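Side-chain contacts in putative sugar ABC transporter, substrate-binding protein (Clostridium phytofermentans, PDB 4WZZ), which binds L-rhamnose and probably delivers it, or related sugars, to an ABC transporter for uptake into the cell: residues A[102-107]-A[115-120]; A[143-146]-A[150-153]; A[158-163]-A[193-198]. One frame throughout, in Å; residues are numbered along the deposited sequence.

Contact 1 of 3, residues A[102-107]-A[115-120]; sequences TCINNA and IAIAAN
I104 and A107 of helix 97-110 meet I115 and I117 of strand 114-117 through carbon atoms alone; no hydrogen bond spans the segments. The side chain of I104 carries most of the helix's share. From its CB, the short branch, CG2, lies anti to the backbone N and makes a loose contact, with I104 CG2 4.4 Å from I115 CD1. The long branch runs the other way: I104 CG1 comes within 3.9 Å of I117 CD1, and the tip, I104 CD1, reaches 3.8 Å from the same methyl. Two successive atoms of I104 therefore bear on one carbon of I117, and the two side chains cross at about a right angle. I117 delivers that methyl by holding CG1 anti to its own backbone N (chi1 -175°), which extends the chain so that CD1 meets I104.

One helical turn further on, the methyl of A107 settles against the end of I115, with A107 CB 3.9 Å from I115 CD1 and 4.1 Å from I115 CG1. All four residues are buried. The backbones are nearest here, the CA atoms of A107 and I115 being 7.5 Å apart, consistent with the small alanine side chain.

The helix and strand axes approach to 10.4 Å and run nearly antiparallel, at 166°, as expected where a helix returns the chain to the next strand of a beta-alpha-beta crossover. Strand 86-90 opens this crossover and strand 114-117 completes it, with strand 56-60 between them in the sheet. I60 and A58 of that intervening strand, with A128, L129 and A132 of helix 126-134, extend the same hydrophobic layer.

Contact 2 of 3, residues A[143-146]-A[150-153]; sequences DSAT and SRKV. With RAM (alpha-L-rhamnopyranose), chain B.
T146 and S150 bring the two segments together, their CA atoms 6.0 Å apart, within the irregular connection from strand 138-142 to strand 154-156. Neither segment forms a regular helix or strand. At the start of the connection, D143 takes a positive phi (73°), a turn of the backbone immediately after strand 138-142.

The polar link is a single bond from side chain to backbone: R151 NH1 donates to T146 O over 2.8 Å. Its N-H...O angle of 135° is appreciably bent, although the oxygen lies in the guanidinium plane, at the edge of the group. R151 NH1 also forms a salt bridge with D346, and R151 NH2 bonds to T349 O, so several partners fix the rotation of the guanidinium. Closer to the backbone, the T146 and R151 side chains run alongside each other, pointing opposite ways. T146 OG1, set between its own backbone N and carbonyl carbon (chi1 59°), lies 3.5 Å from R151 CB; the CB atoms of T146 and S150 pack at 3.7 Å. The S150 hydroxyl engages N147 in the intervening turn.

Back at the start of the connection, the carboxylate of D143 receives two sugar hydroxyls. Rhamnose O4 donates to D143 OD1 over 2.8 Å, and rhamnose O3 to D143 OD2 over 2.6 Å. Y68 and Q157 also bond to OD1, which would steady the carboxylate. A bidentate carboxylate gripping adjacent hydroxyls, placed in a loop just past the C-terminal end of a parallel strand, is a familiar feature of periplasmic sugar-binding proteins.

Contact 3 of 3, residues A[158-163]-A[193-198]; sequences AGTTQI and QNAWID. With RAM (alpha-L-rhamnopyranose), chain B.
Helix 191-203 supplies W196 to one wall of the rhamnose site, and I163 at the start of helix 160-174 packs against one face of that indole. In this CH-pi interaction I163 CG2 stands 3.8 Å from the centroid of the W196 five-membered ring and only 14° off its normal. The methyl is brought there by its position anti to the backbone N of I163. T160 adds a second contact through its methyl rather than its hydroxyl: T160 CG2 lies 3.6 Å from A195 O and also meets the CB of A195. Toward the indole it comes obliquely.

Segment 158-163 follows strand 154-156 of the larger sheet and leads into the domain built on the parallel sheet that includes strand 179-185, consistent with one of the hinge connections between the two domains of periplasmic binding proteins. G159 is the N-cap of the helix, and Q162 turns back on it, G159 N donating to Q162 OE1 over 2.9 Å, as in one half of a capping box.

A water joins this connection to the indole in the ring plane, accepting from W196 NE1 at 2.8 Å and donating to A158 O at 2.8 Å. The rotation of the ring is thereby constrained both at its face and at its edge. The six-membered ring points toward the sugar edge-on, with W196 CH2 3.6 Å from rhamnose O4. One turn earlier on the same helix, Q193, its chain bent at chi2 (88°), donates from Q193 NE2 to rhamnose O2 over 3.0 Å in a nearly straight bond of 170°; the same nitrogen also bonds to P247 O.

Along the chain the three contacts follow one another in series, each closing before the next opens. Contacts 1 and 2 have centres 11 Å apart and belong to the domain of the mixed sheet, where strands 114-117 and 138-142 are neighbours. They touch: A119 O and S144 OG form a probable hydrogen bond of 2.7 Å. Contact 3 joins the end of the interdomain connection and the start of helix 160-174 to helix 191-203, its centre 15 Å from that of contact 2 and 23 Å from that of contact 1. Contacts 2 and 3 do not touch, yet both reach the rhamnose. The sugar therefore bridges parts of the two domains, consistent with cleft closure around ligand in this family.

Contact 1 of 3, residues A[102-107]-A[115-120]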
# COMPACT_ATOMS: atom_id res chain seq x y z
N THR A 102 -3.73 3.99 -19.85
CA THR A 102 -3.56 3.08 -20.96
C THR A 102 -4.10 1.69 -20.57
O THR A 102 -4.79 1.05 -21.36
CB THR A 102 -2.09 2.99 -21.36
OG1 THR A 102 -1.66 4.28 -21.80
CG2 THR A 102 -1.88 1.98 -22.48
N CYS A 103 -3.80 1.25 -19.36
CA CYS A 103 -4.28 -0.06 -18.90
C CYS A 103 -5.79 -0.07 -18.71
O CYS A 103 -6.46 -1.06 -19.01
CB CYS A 103 -3.59 -0.50 -17.60
SG CYS A 103 -1.80 -0.72 -17.76
N ILE A 104 -6.35 1.01 -18.18
CA ILE A 104 -7.80 1.06 -18.00
C ILE A 104 -8.45 0.93 -19.35
O ILE A 104 -9.43 0.19 -19.53
CB ILE A 104 -8.25 2.36 -17.35
CG1 ILE A 104 -7.68 2.42 -15.93
CG2 ILE A 104 -9.77 2.45 -17.36
CD1 ILE A 104 -7.60 3.81 -15.37
N ASN A 105 -7.92 1.67 -20.31
CA ASN A 105 -8.49 1.63 -21.65
C ASN A 105 -8.39 0.25 -22.29
O ASN A 105 -9.30 -0.16 -23.01
CB ASN A 105 -7.86 2.71 -22.54
CG ASN A 105 -8.28 4.12 -22.13
OD1 ASN A 105 -9.36 4.32 -21.56
ND2 ASN A 105 -7.43 5.11 -22.41
N ASN A 106 -7.30 -0.47 -22.02
CA ASN A 106 -7.16 -1.84 -22.51
C ASN A 106 -8.22 -2.74 -21.88
O ASN A 106 -8.82 -3.57 -22.56
CB ASN A 106 -5.77 -2.40 -22.19
CG ASN A 106 -4.69 -1.92 -23.16
OD1 ASN A 106 -4.98 -1.23 -24.15
ND2 ASN A 106 -3.45 -2.30 -22.89
N ALA A 107 -8.45 -2.57 -20.58
CA ALA A 107 -9.44 -3.39 -19.89
C ALA A 107 -10.83 -3.15 -20.47
O ALA A 107 -11.57 -4.10 -20.74
CB ALA A 107 -9.43 -3.11 -18.40
N ILE A 115 -13.21 -3.93 -12.86
CA ILE A 115 -11.84 -3.42 -12.75
C ILE A 115 -11.54 -3.14 -11.28
O ILE A 115 -12.32 -2.48 -10.60
CB ILE A 115 -11.67 -2.12 -13.58
CG1 ILE A 115 -11.75 -2.45 -15.07
CG2 ILE A 115 -10.34 -1.41 -13.26
CD1 ILE A 115 -11.72 -1.23 -15.94
N ALA A 116 -10.42 -3.68 -10.80
CA ALA A 116 -9.93 -3.38 -9.47
C ALA A 116 -8.63 -2.63 -9.67
O ALA A 116 -7.73 -3.14 -10.32
CB ALA A 116 -9.68 -4.68 -8.69
N ILE A 117 -8.53 -1.43 -9.13
CA ILE A 117 -7.38 -0.59 -9.41
C ILE A 117 -6.72 0.02 -8.18
O ILE A 117 -7.38 0.49 -7.26
CB ILE A 117 -7.75 0.48 -10.43
CG1 ILE A 117 -6.51 1.29 -10.82
CG2 ILE A 117 -8.90 1.36 -9.92
CD1 ILE A 117 -6.62 1.94 -12.19
N ALA A 118 -5.38 -0.02 -8.19
CA ALA A 118 -4.55 0.63 -7.18
C ALA A 118 -4.02 1.91 -7.80
O ALA A 118 -3.13 1.88 -8.65
CB ALA A 118 -3.40 -0.28 -6.78
N ALA A 119 -4.61 3.03 -7.39
CA ALA A 119 -4.46 4.28 -8.11
C ALA A 119 -3.12 4.94 -7.97
O ALA A 119 -2.59 5.07 -6.87
CB ALA A 119 -5.55 5.28 -7.66
N ASN A 120 -2.58 5.40 -9.10
CA ASN A 120 -1.35 6.19 -9.10
C ASN A 120 -1.61 7.68 -8.95
O ASN A 120 -0.69 8.47 -8.77
CB ASN A 120 -0.56 5.94 -10.39
CG ASN A 120 0.07 4.57 -10.42
OD1 ASN A 120 0.39 4.00 -9.38
ND2 ASN A 120 0.25 4.03 -11.61

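Contact 2 of 3, residues A[143-146]-A[150-153]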
# COMPACT_ATOMS: atom_id res chain seq x y z
N ASP A 143 -5.56 -0.89 -2.28
CA ASP A 143 -4.15 -0.52 -2.00
C ASP A 143 -3.96 0.99 -1.99
O ASP A 143 -3.45 1.56 -1.01
CB ASP A 143 -3.21 -1.18 -3.02
CG ASP A 143 -1.75 -0.88 -2.76
OD1 ASP A 143 -1.31 -0.98 -1.60
OD2 ASP A 143 -1.07 -0.56 -3.74
N SER A 144 -4.36 1.63 -3.07
CA SER A 144 -4.25 3.08 -3.21
C SER A 144 -5.54 3.58 -3.88
O SER A 144 -5.89 3.15 -4.98
CB SER A 144 -3.01 3.43 -4.04
OG SER A 144 -2.88 4.84 -4.23
N ALA A 145 -6.25 4.46 -3.19
CA ALA A 145 -7.63 4.77 -3.59
C ALA A 145 -7.72 5.72 -4.79
O ALA A 145 -7.00 6.72 -4.87
CB ALA A 145 -8.39 5.37 -2.40
N THR A 146 -8.64 5.41 -5.70
CA THR A 146 -9.15 6.41 -6.62
C THR A 146 -10.09 7.26 -5.79
O THR A 146 -10.47 6.88 -4.68
CB THR A 146 -10.01 5.82 -7.74
OG1 THR A 146 -11.12 5.12 -7.15
CG2 THR A 146 -9.20 4.86 -8.58
N SER A 150 -15.01 7.71 -8.47
CA SER A 150 -14.38 6.85 -9.45
C SER A 150 -14.47 5.37 -9.08
O SER A 150 -13.82 4.54 -9.72
CB SER A 150 -12.90 7.25 -9.60
OG SER A 150 -12.78 8.56 -10.13
N ARG A 151 -15.23 5.04 -8.05
CA ARG A 151 -15.26 3.67 -7.53
C ARG A 151 -16.56 3.36 -6.80
O ARG A 151 -17.29 4.27 -6.42
CB ARG A 151 -14.10 3.47 -6.53
CG ARG A 151 -14.38 4.14 -5.19
CD ARG A 151 -13.23 4.01 -4.23
NE ARG A 151 -13.63 4.32 -2.85
CZ ARG A 151 -13.17 5.35 -2.13
NH1 ARG A 151 -12.33 6.25 -2.64
NH2 ARG A 151 -13.57 5.50 -0.88
N LYS A 152 -16.84 2.08 -6.60
CA LYS A 152 -17.98 1.69 -5.77
C LYS A 152 -17.52 1.46 -4.33
O LYS A 152 -18.30 1.62 -3.39
CB LYS A 152 -18.69 0.47 -6.35
CG LYS A 152 -19.48 0.81 -7.59
CD LYS A 152 -20.24 -0.39 -8.10
CE LYS A 152 -21.38 0.00 -9.01
NZ LYS A 152 -21.85 -1.18 -9.78
N VAL A 153 -16.24 1.11 -4.15
CA VAL A 153 -15.70 0.86 -2.82
C VAL A 153 -14.17 0.79 -2.89
O VAL A 153 -13.63 0.49 -3.94
CB VAL A 153 -16.25 -0.44 -2.21
CG1 VAL A 153 -15.74 -1.68 -2.99
CG2 VAL A 153 -15.94 -0.52 -0.71
C1 RAM B . 4.61 -0.10 -2.48
C2 RAM B . 3.38 0.47 -3.19
C3 RAM B . 2.08 0.09 -2.49
C4 RAM B . 2.16 0.35 -0.99
C5 RAM B . 3.41 -0.30 -0.41
C6 RAM B . 3.58 0.02 1.07
O1 RAM B . 4.64 -1.47 -2.67
O2 RAM B . 3.57 1.85 -3.21
O3 RAM B . 1.04 0.84 -3.12
O4 RAM B . 1.00 -0.16 -0.35
O5 RAM B . 4.56 0.13 -1.08

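Contact 3 of 3, residues A[158-163]-A[193-198]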
# COMPACT_ATOMS: atom_id res chain seq x y z
N ALA A 158 -5.19 -1.37 5.76
CA ALA A 158 -5.26 -1.10 7.20
C ALA A 158 -5.85 0.28 7.35
O ALA A 158 -5.93 1.03 6.39
CB ALA A 158 -3.87 -1.17 7.84
N GLY A 159 -6.32 0.63 8.55
CA GLY A 159 -6.76 1.98 8.77
C GLY A 159 -5.63 2.97 8.47
O GLY A 159 -4.50 2.81 8.92
N THR A 160 -5.94 4.02 7.72
CA THR A 160 -4.94 5.03 7.39
C THR A 160 -4.28 5.57 8.66
O THR A 160 -3.05 5.68 8.78
CB THR A 160 -5.57 6.16 6.60
OG1 THR A 160 -6.17 5.63 5.41
CG2 THR A 160 -4.54 7.19 6.24
N THR A 161 -5.11 5.88 9.66
CA THR A 161 -4.59 6.34 10.94
C THR A 161 -3.72 5.33 11.65
O THR A 161 -2.74 5.69 12.31
CB THR A 161 -5.76 6.71 11.84
OG1 THR A 161 -6.53 7.74 11.21
CG2 THR A 161 -5.29 7.20 13.20
N GLN A 162 -4.10 4.06 11.56
CA GLN A 162 -3.32 3.03 12.23
C GLN A 162 -1.89 2.97 11.69
O GLN A 162 -0.94 2.80 12.43
CB GLN A 162 -4.01 1.68 12.03
CG GLN A 162 -5.38 1.60 12.68
CD GLN A 162 -6.00 0.24 12.46
OE1 GLN A 162 -6.11 -0.24 11.33
NE2 GLN A 162 -6.37 -0.41 13.55
N ILE A 163 -1.75 3.12 10.38
CA ILE A 163 -0.43 3.10 9.75
C ILE A 163 0.34 4.35 10.19
O ILE A 163 1.48 4.27 10.57
CB ILE A 163 -0.55 3.08 8.24
CG1 ILE A 163 -1.10 1.73 7.78
CG2 ILE A 163 0.79 3.40 7.57
CD1 ILE A 163 -0.13 0.57 7.99
N GLN A 193 0.35 6.69 -0.13
CA GLN A 193 1.44 7.36 0.59
C GLN A 193 1.01 8.74 1.01
O GLN A 193 1.30 9.18 2.11
CB GLN A 193 2.73 7.44 -0.21
CG GLN A 193 3.56 6.17 -0.14
CD GLN A 193 3.21 5.14 -1.20
OE1 GLN A 193 2.61 5.46 -2.23
NE2 GLN A 193 3.67 3.91 -0.99
N ASN A 194 0.30 9.46 0.15
CA ASN A 194 -0.09 10.80 0.53
C ASN A 194 -1.02 10.79 1.75
O ASN A 194 -0.93 11.68 2.62
CB ASN A 194 -0.73 11.52 -0.65
CG ASN A 194 0.30 11.95 -1.68
OD1 ASN A 194 1.52 11.97 -1.42
ND2 ASN A 194 -0.17 12.31 -2.87
N ALA A 195 -1.91 9.80 1.84
CA ALA A 195 -2.80 9.66 2.99
C ALA A 195 -2.03 9.31 4.26
O ALA A 195 -2.31 9.86 5.35
CB ALA A 195 -3.90 8.64 2.71
N TRP A 196 -1.06 8.40 4.15
CA TRP A 196 -0.24 8.05 5.30
C TRP A 196 0.59 9.23 5.76
O TRP A 196 0.76 9.44 6.96
CB TRP A 196 0.66 6.86 4.98
CG TRP A 196 -0.13 5.62 4.66
CD1 TRP A 196 -1.33 5.24 5.20
CD2 TRP A 196 0.21 4.61 3.71
NE1 TRP A 196 -1.75 4.05 4.64
CE2 TRP A 196 -0.81 3.65 3.72
CE3 TRP A 196 1.29 4.44 2.83
CZ2 TRP A 196 -0.78 2.51 2.89
CZ3 TRP A 196 1.31 3.33 2.04
CH2 TRP A 196 0.29 2.39 2.06
N ILE A 197 1.15 9.97 4.81
CA ILE A 197 1.98 11.12 5.14
C ILE A 197 1.13 12.21 5.79
O ILE A 197 1.51 12.80 6.79
CB ILE A 197 2.72 11.64 3.92
CG1 ILE A 197 3.75 10.62 3.47
CG2 ILE A 197 3.46 12.97 4.25
CD1 ILE A 197 4.22 10.80 2.02
N ASP A 198 -0.06 12.45 5.24
CA ASP A 198 -0.96 13.41 5.88
C ASP A 198 -1.33 12.94 7.27
O ASP A 198 -1.40 13.75 8.21
CB ASP A 198 -2.21 13.60 5.05
CG ASP A 198 -1.96 14.46 3.82
OD1 ASP A 198 -0.93 15.18 3.77
OD2 ASP A 198 -2.80 14.42 2.89
C1 RAM B . 4.61 -0.10 -2.48
C2 RAM B . 3.38 0.47 -3.19
C3 RAM B . 2.08 0.09 -2.49
C4 RAM B . 2.16 0.35 -0.99
C5 RAM B . 3.41 -0.30 -0.41
C6 RAM B . 3.58 0.02 1.07
O1 RAM B . 4.64 -1.47 -2.67
O2 RAM B . 3.57 1.85 -3.21
O3 RAM B . 1.04 0.84 -3.12
O4 RAM B . 1.00 -0.16 -0.35
O5 RAM B . 4.56 0.13 -1.08
O HOH W 1 -4.11 2.55 4.89